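Local coordinates for Ice-binding protein 1 (Shewanella frigidimarina, PDB 6BG8) that adsorbs its bacterium onto ice and inhibits the growth of ice crystals, in its C-terminal ice-binding (DUF3494) domain, at residues L4-L17 against F87-F101. Numbering follows the deposited sequence.
Sequences LAPELGEVARFAML and FINQSRTDLGIAYNF
With chi1 at -178°, the side chain of Phe101 extends away from its own backbone N and brings one ring face against Pro6, while Asp94 CG stands opposite its carbonyl carbon (chi1 -69°), turning the carboxylate toward the backbone N of Glu10. Pro6 CA lies 3.6 Å from the Phe101 ring centroid, nearly on the ring normal, a CH-pi contact over the face; Leu4 CD2 lies at the ring edge, in its plane, 3.9 Å from Phe101 CZ. Between the Phe101 and Asp94 contacts, Ala98 CB packs against the carbonyl oxygen of Glu7, and a water donates to both Glu7 O and Asp94 O, joining the backbones where they do not bond directly. The direct bond is Glu10 N to Asp94 OD2, 2.8 Å long and almost straight, received on the lone pair turned away from OD1; OD1 in turn takes Gln90 NE2 from above the carboxylate plane. Deeper in, Val11 CG1 presses to 3.2 Å from Ser91 O, and Leu17 CD2 meets Leu95 CD2 tip to tip, both leucines also touching Phe221 of strand 219-222. At the far end the Arg13 guanidinium, bridged to Asp34 and to Glu10 OE2, whose OE1 bonds Tyr81 OH, sets one face over the rim of Phe87 with the planes 75° apart, and Phe14 CZ comes 3.6 Å from Phe87 CZ. Helix 84-103 thus lies alongside the beta-solenoid, away from the predicted ice-binding motif. Glu10 N ties the 3-10 turn to buried Asp94, whose orientation Gln90 holds; both donors would probably favour its carboxylate, against Glu10's like charge, partly offset by Arg13.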
loop_
_atom_site.group_PDB
_atom_site.type_symbol
_atom_site.label_atom_id
_atom_site.label_comp_id
_atom_site.label_asym_id
_atom_site.label_seq_id
_atom_site.Cartn_x
_atom_site.Cartn_y
_atom_site.Cartn_z
ATOM N N LEU A 4 -5.973 3.501 16.864
ATOM C CA LEU A 4 -5.026 4.539 16.487
ATOM C C LEU A 4 -4.330 4.131 15.196
ATOM O O LEU A 4 -3.793 3.025 15.094
ATOM C CB LEU A 4 -4.001 4.756 17.603
ATOM C CG LEU A 4 -2.910 5.800 17.335
ATOM C CD1 LEU A 4 -3.536 7.187 17.175
ATOM C CD2 LEU A 4 -1.870 5.807 18.458
ATOM N N ALA A 5 -4.380 4.999 14.198
ATOM C CA ALA A 5 -3.711 4.694 12.940
ATOM C C ALA A 5 -2.207 4.896 13.085
ATOM O O ALA A 5 -1.755 5.681 13.927
ATOM C CB ALA A 5 -4.248 5.585 11.822
ATOM N N PRO A 6 -1.406 4.208 12.273
ATOM C CA PRO A 6 0.039 4.433 12.303
ATOM C C PRO A 6 0.403 5.808 11.774
ATOM O O PRO A 6 -0.342 6.443 11.026
ATOM C CB PRO A 6 0.590 3.337 11.380
ATOM C CG PRO A 6 -0.545 3.074 10.412
ATOM C CD PRO A 6 -1.777 3.163 11.295
ATOM N N GLU A 7 1.568 6.274 12.206
ATOM C CA GLU A 7 2.195 7.455 11.635
ATOM C C GLU A 7 3.016 7.022 10.427
ATOM O O GLU A 7 3.902 6.169 10.548
ATOM C CB GLU A 7 3.077 8.147 12.674
ATOM C CG GLU A 7 3.925 9.279 12.131
ATOM C CD GLU A 7 3.092 10.420 11.595
ATOM O OE1 GLU A 7 2.108 10.804 12.271
ATOM O OE2 GLU A 7 3.417 10.923 10.498
ATOM N N LEU A 8 2.722 7.602 9.262
ATOM C CA LEU A 8 3.471 7.254 8.058
ATOM C C LEU A 8 4.675 8.152 7.820
ATOM O O LEU A 8 5.581 7.763 7.080
ATOM C CB LEU A 8 2.563 7.294 6.816
ATOM C CG LEU A 8 1.967 5.940 6.419
ATOM C CD1 LEU A 8 1.248 5.301 7.597
ATOM C CD2 LEU A 8 1.029 6.073 5.206
ATOM N N GLY A 9 4.713 9.332 8.422
ATOM C CA GLY A 9 5.870 10.184 8.235
ATOM C C GLY A 9 6.051 10.510 6.769
ATOM O O GLY A 9 5.093 10.840 6.056
ATOM N N GLU A 10 7.291 10.373 6.300
ATOM C CA GLU A 10 7.612 10.759 4.931
ATOM C C GLU A 10 6.932 9.863 3.906
ATOM O O GLU A 10 6.702 10.294 2.769
ATOM C CB GLU A 10 9.125 10.726 4.722
ATOM C CG GLU A 10 9.571 11.347 3.401
ATOM C CD GLU A 10 9.314 12.837 3.371
ATOM O OE1 GLU A 10 9.523 13.499 4.406
ATOM O OE2 GLU A 10 8.897 13.349 2.318
ATOM N N VAL A 11 6.616 8.614 4.262
ATOM C CA VAL A 11 6.123 7.702 3.230
ATOM C C VAL A 11 4.648 7.900 2.925
ATOM O O VAL A 11 4.126 7.232 2.022
ATOM C CB VAL A 11 6.413 6.225 3.577
ATOM C CG1 VAL A 11 7.881 6.055 3.998
ATOM C CG2 VAL A 11 5.454 5.685 4.627
ATOM N N ALA A 12 3.962 8.812 3.627
ATOM C CA ALA A 12 2.603 9.188 3.235
ATOM C C ALA A 12 2.544 9.700 1.799
ATOM O O ALA A 12 1.500 9.602 1.148
ATOM C CB ALA A 12 2.054 10.251 4.183
ATOM N N ARG A 13 3.655 10.238 1.286
ATOM C CA ARG A 13 3.674 10.790 -0.064
ATOM C C ARG A 13 3.611 9.720 -1.144
ATOM O O ARG A 13 3.332 10.045 -2.303
ATOM C CB ARG A 13 4.948 11.608 -0.280
ATOM C CG ARG A 13 6.202 10.752 -0.259
ATOM C CD ARG A 13 7.450 11.609 -0.202
ATOM N NE ARG A 13 7.535 12.412 -1.413
ATOM C CZ ARG A 13 8.003 13.651 -1.476
ATOM N NH1 ARG A 13 8.462 14.253 -0.387
ATOM N NH2 ARG A 13 8.008 14.287 -2.641
ATOM N N PHE A 14 3.904 8.469 -0.817
ATOM C CA PHE A 14 4.040 7.442 -1.844
ATOM C C PHE A 14 2.709 6.761 -2.120
ATOM O O PHE A 14 1.973 6.409 -1.190
ATOM C CB PHE A 14 5.066 6.387 -1.435
ATOM C CG PHE A 14 6.470 6.898 -1.383
ATOM C CD1 PHE A 14 7.215 7.062 -2.551
ATOM C CD2 PHE A 14 7.059 7.209 -0.163
ATOM C CE1 PHE A 14 8.527 7.529 -2.497
ATOM C CE2 PHE A 14 8.361 7.682 -0.100
ATOM C CZ PHE A 14 9.100 7.844 -1.269
ATOM N N ALA A 15 2.410 6.586 -3.408
ATOM C CA ALA A 15 1.442 5.580 -3.830
ATOM C C ALA A 15 2.048 4.182 -3.745
ATOM O O ALA A 15 1.372 3.222 -3.360
ATOM C CB ALA A 15 0.980 5.878 -5.261
ATOM N N MET A 16 3.328 4.048 -4.097
ATOM C CA MET A 16 4.000 2.760 -4.077
ATOM C C MET A 16 5.438 2.951 -3.631
ATOM O O MET A 16 6.112 3.892 -4.058
ATOM C CB MET A 16 3.971 2.091 -5.453
ATOM C CG MET A 16 2.573 1.936 -6.018
ATOM S SD MET A 16 2.518 1.022 -7.574
ATOM C CE MET A 16 3.677 1.900 -8.586
ATOM N N LEU A 17 5.902 2.041 -2.784
ATOM C CA LEU A 17 7.249 2.133 -2.234
ATOM C C LEU A 17 7.747 0.730 -1.942
ATOM O O LEU A 17 7.051 -0.050 -1.287
ATOM C CB LEU A 17 7.257 2.979 -0.954
ATOM C CG LEU A 17 8.582 3.166 -0.206
ATOM C CD1 LEU A 17 9.532 4.070 -0.995
ATOM C CD2 LEU A 17 8.342 3.746 1.186
ATOM N N PHE A 87 16.770 11.791 1.661
ATOM C CA PHE A 87 15.334 11.587 1.468
ATOM C C PHE A 87 14.988 10.107 1.510
ATOM O O PHE A 87 14.001 9.706 2.145
ATOM C CB PHE A 87 14.898 12.207 0.139
ATOM C CG PHE A 87 13.547 11.744 -0.349
ATOM C CD1 PHE A 87 12.389 12.097 0.327
ATOM C CD2 PHE A 87 13.439 10.960 -1.493
ATOM C CE1 PHE A 87 11.146 11.675 -0.123
ATOM C CE2 PHE A 87 12.198 10.538 -1.955
ATOM C CZ PHE A 87 11.047 10.896 -1.261
ATOM N N ILE A 88 15.796 9.280 0.842
ATOM C CA ILE A 88 15.589 7.836 0.878
ATOM C C ILE A 88 15.786 7.306 2.296
ATOM O O ILE A 88 15.071 6.400 2.742
ATOM C CB ILE A 88 16.536 7.145 -0.123
ATOM C CG1 ILE A 88 16.215 7.542 -1.584
ATOM C CG2 ILE A 88 16.543 5.624 0.102
ATOM C CD1 ILE A 88 14.891 7.021 -2.108
ATOM N N ASN A 89 16.758 7.859 3.028
ATOM C CA ASN A 89 17.020 7.389 4.385
ATOM C C ASN A 89 15.809 7.588 5.284
ATOM O O ASN A 89 15.421 6.684 6.036
ATOM C CB ASN A 89 18.223 8.118 4.970
ATOM C CG ASN A 89 19.513 7.607 4.415
ATOM O OD1 ASN A 89 19.549 6.545 3.784
ATOM N ND2 ASN A 89 20.585 8.352 4.637
ATOM N N GLN A 90 15.218 8.785 5.247
ATOM C CA GLN A 90 14.050 9.041 6.078
ATOM C C GLN A 90 12.872 8.198 5.630
ATOM O O GLN A 90 12.103 7.710 6.466
ATOM C CB GLN A 90 13.684 10.526 6.067
ATOM C CG GLN A 90 12.743 10.901 7.203
ATOM C CD GLN A 90 13.380 10.647 8.561
ATOM O OE1 GLN A 90 14.420 11.224 8.889
ATOM N NE2 GLN A 90 12.767 9.777 9.350
ATOM N N SER A 91 12.715 8.006 4.316
ATOM C CA SER A 91 11.630 7.165 3.833
ATOM C C SER A 91 11.806 5.729 4.306
ATOM O O SER A 91 10.843 5.092 4.751
ATOM C CB SER A 91 11.552 7.238 2.307
ATOM O OG SER A 91 11.179 8.545 1.898
ATOM N N ARG A 92 13.037 5.212 4.240
ATOM C CA ARG A 92 13.288 3.846 4.691
ATOM C C ARG A 92 12.971 3.698 6.175
ATOM O O ARG A 92 12.319 2.732 6.590
ATOM C CB ARG A 92 14.744 3.450 4.401
ATOM C CG ARG A 92 15.057 1.984 4.705
ATOM C CD ARG A 92 16.547 1.661 4.595
ATOM N NE ARG A 92 17.118 1.928 3.271
ATOM C CZ ARG A 92 17.890 2.976 2.991
ATOM N NH1 ARG A 92 18.154 3.870 3.929
ATOM N NH2 ARG A 92 18.374 3.154 1.759
ATOM N N THR A 93 13.417 4.657 6.991
ATOM C CA THR A 93 13.163 4.584 8.427
ATOM C C THR A 93 11.666 4.656 8.716
ATOM O O THR A 93 11.128 3.850 9.488
ATOM C CB THR A 93 13.914 5.713 9.136
ATOM O OG1 THR A 93 15.324 5.514 8.983
ATOM C CG2 THR A 93 13.574 5.764 10.628
ATOM N N ASP A 94 10.969 5.606 8.082
ATOM C CA ASP A 94 9.552 5.794 8.379
ATOM C C ASP A 94 8.712 4.610 7.911
ATOM O O ASP A 94 7.695 4.289 8.540
ATOM C CB ASP A 94 9.051 7.099 7.758
ATOM C CG ASP A 94 9.643 8.327 8.431
ATOM O OD1 ASP A 94 10.412 8.165 9.411
ATOM O OD2 ASP A 94 9.362 9.455 7.975
ATOM N N LEU A 95 9.111 3.943 6.823
ATOM C CA LEU A 95 8.416 2.718 6.438
ATOM C C LEU A 95 8.538 1.674 7.536
ATOM O O LEU A 95 7.551 1.042 7.925
ATOM C CB LEU A 95 8.977 2.172 5.119
ATOM C CG LEU A 95 8.403 0.844 4.623
ATOM C CD1 LEU A 95 6.869 0.890 4.541
ATOM C CD2 LEU A 95 8.986 0.512 3.247
ATOM N N GLY A 96 9.753 1.494 8.060
ATOM C CA GLY A 96 9.954 0.504 9.099
ATOM C C GLY A 96 9.137 0.801 10.339
ATOM O O GLY A 96 8.546 -0.102 10.930
ATOM N N ILE A 97 9.077 2.077 10.730
ATOM C CA ILE A 97 8.282 2.480 11.887
ATOM C C ILE A 97 6.823 2.099 11.683
ATOM O O ILE A 97 6.186 1.505 12.562
ATOM C CB ILE A 97 8.430 3.993 12.143
ATOM C CG1 ILE A 97 9.849 4.329 12.617
ATOM C CG2 ILE A 97 7.383 4.478 13.180
ATOM C CD1 ILE A 97 10.177 5.831 12.621
ATOM N N ALA A 98 6.276 2.431 10.511
ATOM C CA ALA A 98 4.853 2.197 10.278
ATOM C C ALA A 98 4.530 0.705 10.201
ATOM O O ALA A 98 3.494 0.266 10.722
ATOM C CB ALA A 98 4.411 2.909 8.999
ATOM N N TYR A 99 5.363 -0.083 9.506
ATOM C CA TYR A 99 5.141 -1.528 9.497
ATOM C C TYR A 99 5.139 -2.071 10.922
ATOM O O TYR A 99 4.269 -2.871 11.297
ATOM C CB TYR A 99 6.200 -2.251 8.649
ATOM C CG TYR A 99 6.012 -3.762 8.701
ATOM C CD1 TYR A 99 6.587 -4.517 9.719
ATOM C CD2 TYR A 99 5.225 -4.422 7.762
ATOM C CE1 TYR A 99 6.388 -5.875 9.808
ATOM C CE2 TYR A 99 5.023 -5.795 7.841
ATOM C CZ TYR A 99 5.616 -6.513 8.874
ATOM O OH TYR A 99 5.448 -7.873 8.993
ATOM N N ASN A 100 6.119 -1.640 11.727
ATOM C CA ASN A 100 6.250 -2.125 13.098
ATOM C C ASN A 100 5.052 -1.722 13.946
ATOM O O ASN A 100 4.609 -2.490 14.807
ATOM C CB ASN A 100 7.535 -1.587 13.720
ATOM C CG ASN A 100 8.759 -2.399 13.334
ATOM O OD1 ASN A 100 8.670 -3.383 12.589
ATOM N ND2 ASN A 100 9.917 -1.978 13.835
ATOM N N PHE A 101 4.539 -0.508 13.739
ATOM C CA PHE A 101 3.343 -0.070 14.447
ATOM C C PHE A 101 2.183 -1.012 14.159
ATOM O O PHE A 101 1.477 -1.455 15.073
ATOM C CB PHE A 101 3.009 1.368 14.032
ATOM C CG PHE A 101 1.803 1.961 14.726
ATOM C CD1 PHE A 101 0.508 1.545 14.422
ATOM C CD2 PHE A 101 1.974 2.979 15.654
ATOM C CE1 PHE A 101 -0.593 2.109 15.067
ATOM C CE2 PHE A 101 0.868 3.555 16.294
ATOM C CZ PHE A 101 -0.409 3.115 15.998
HETATM O O HOH W 1 6.626 6.329 10.063
#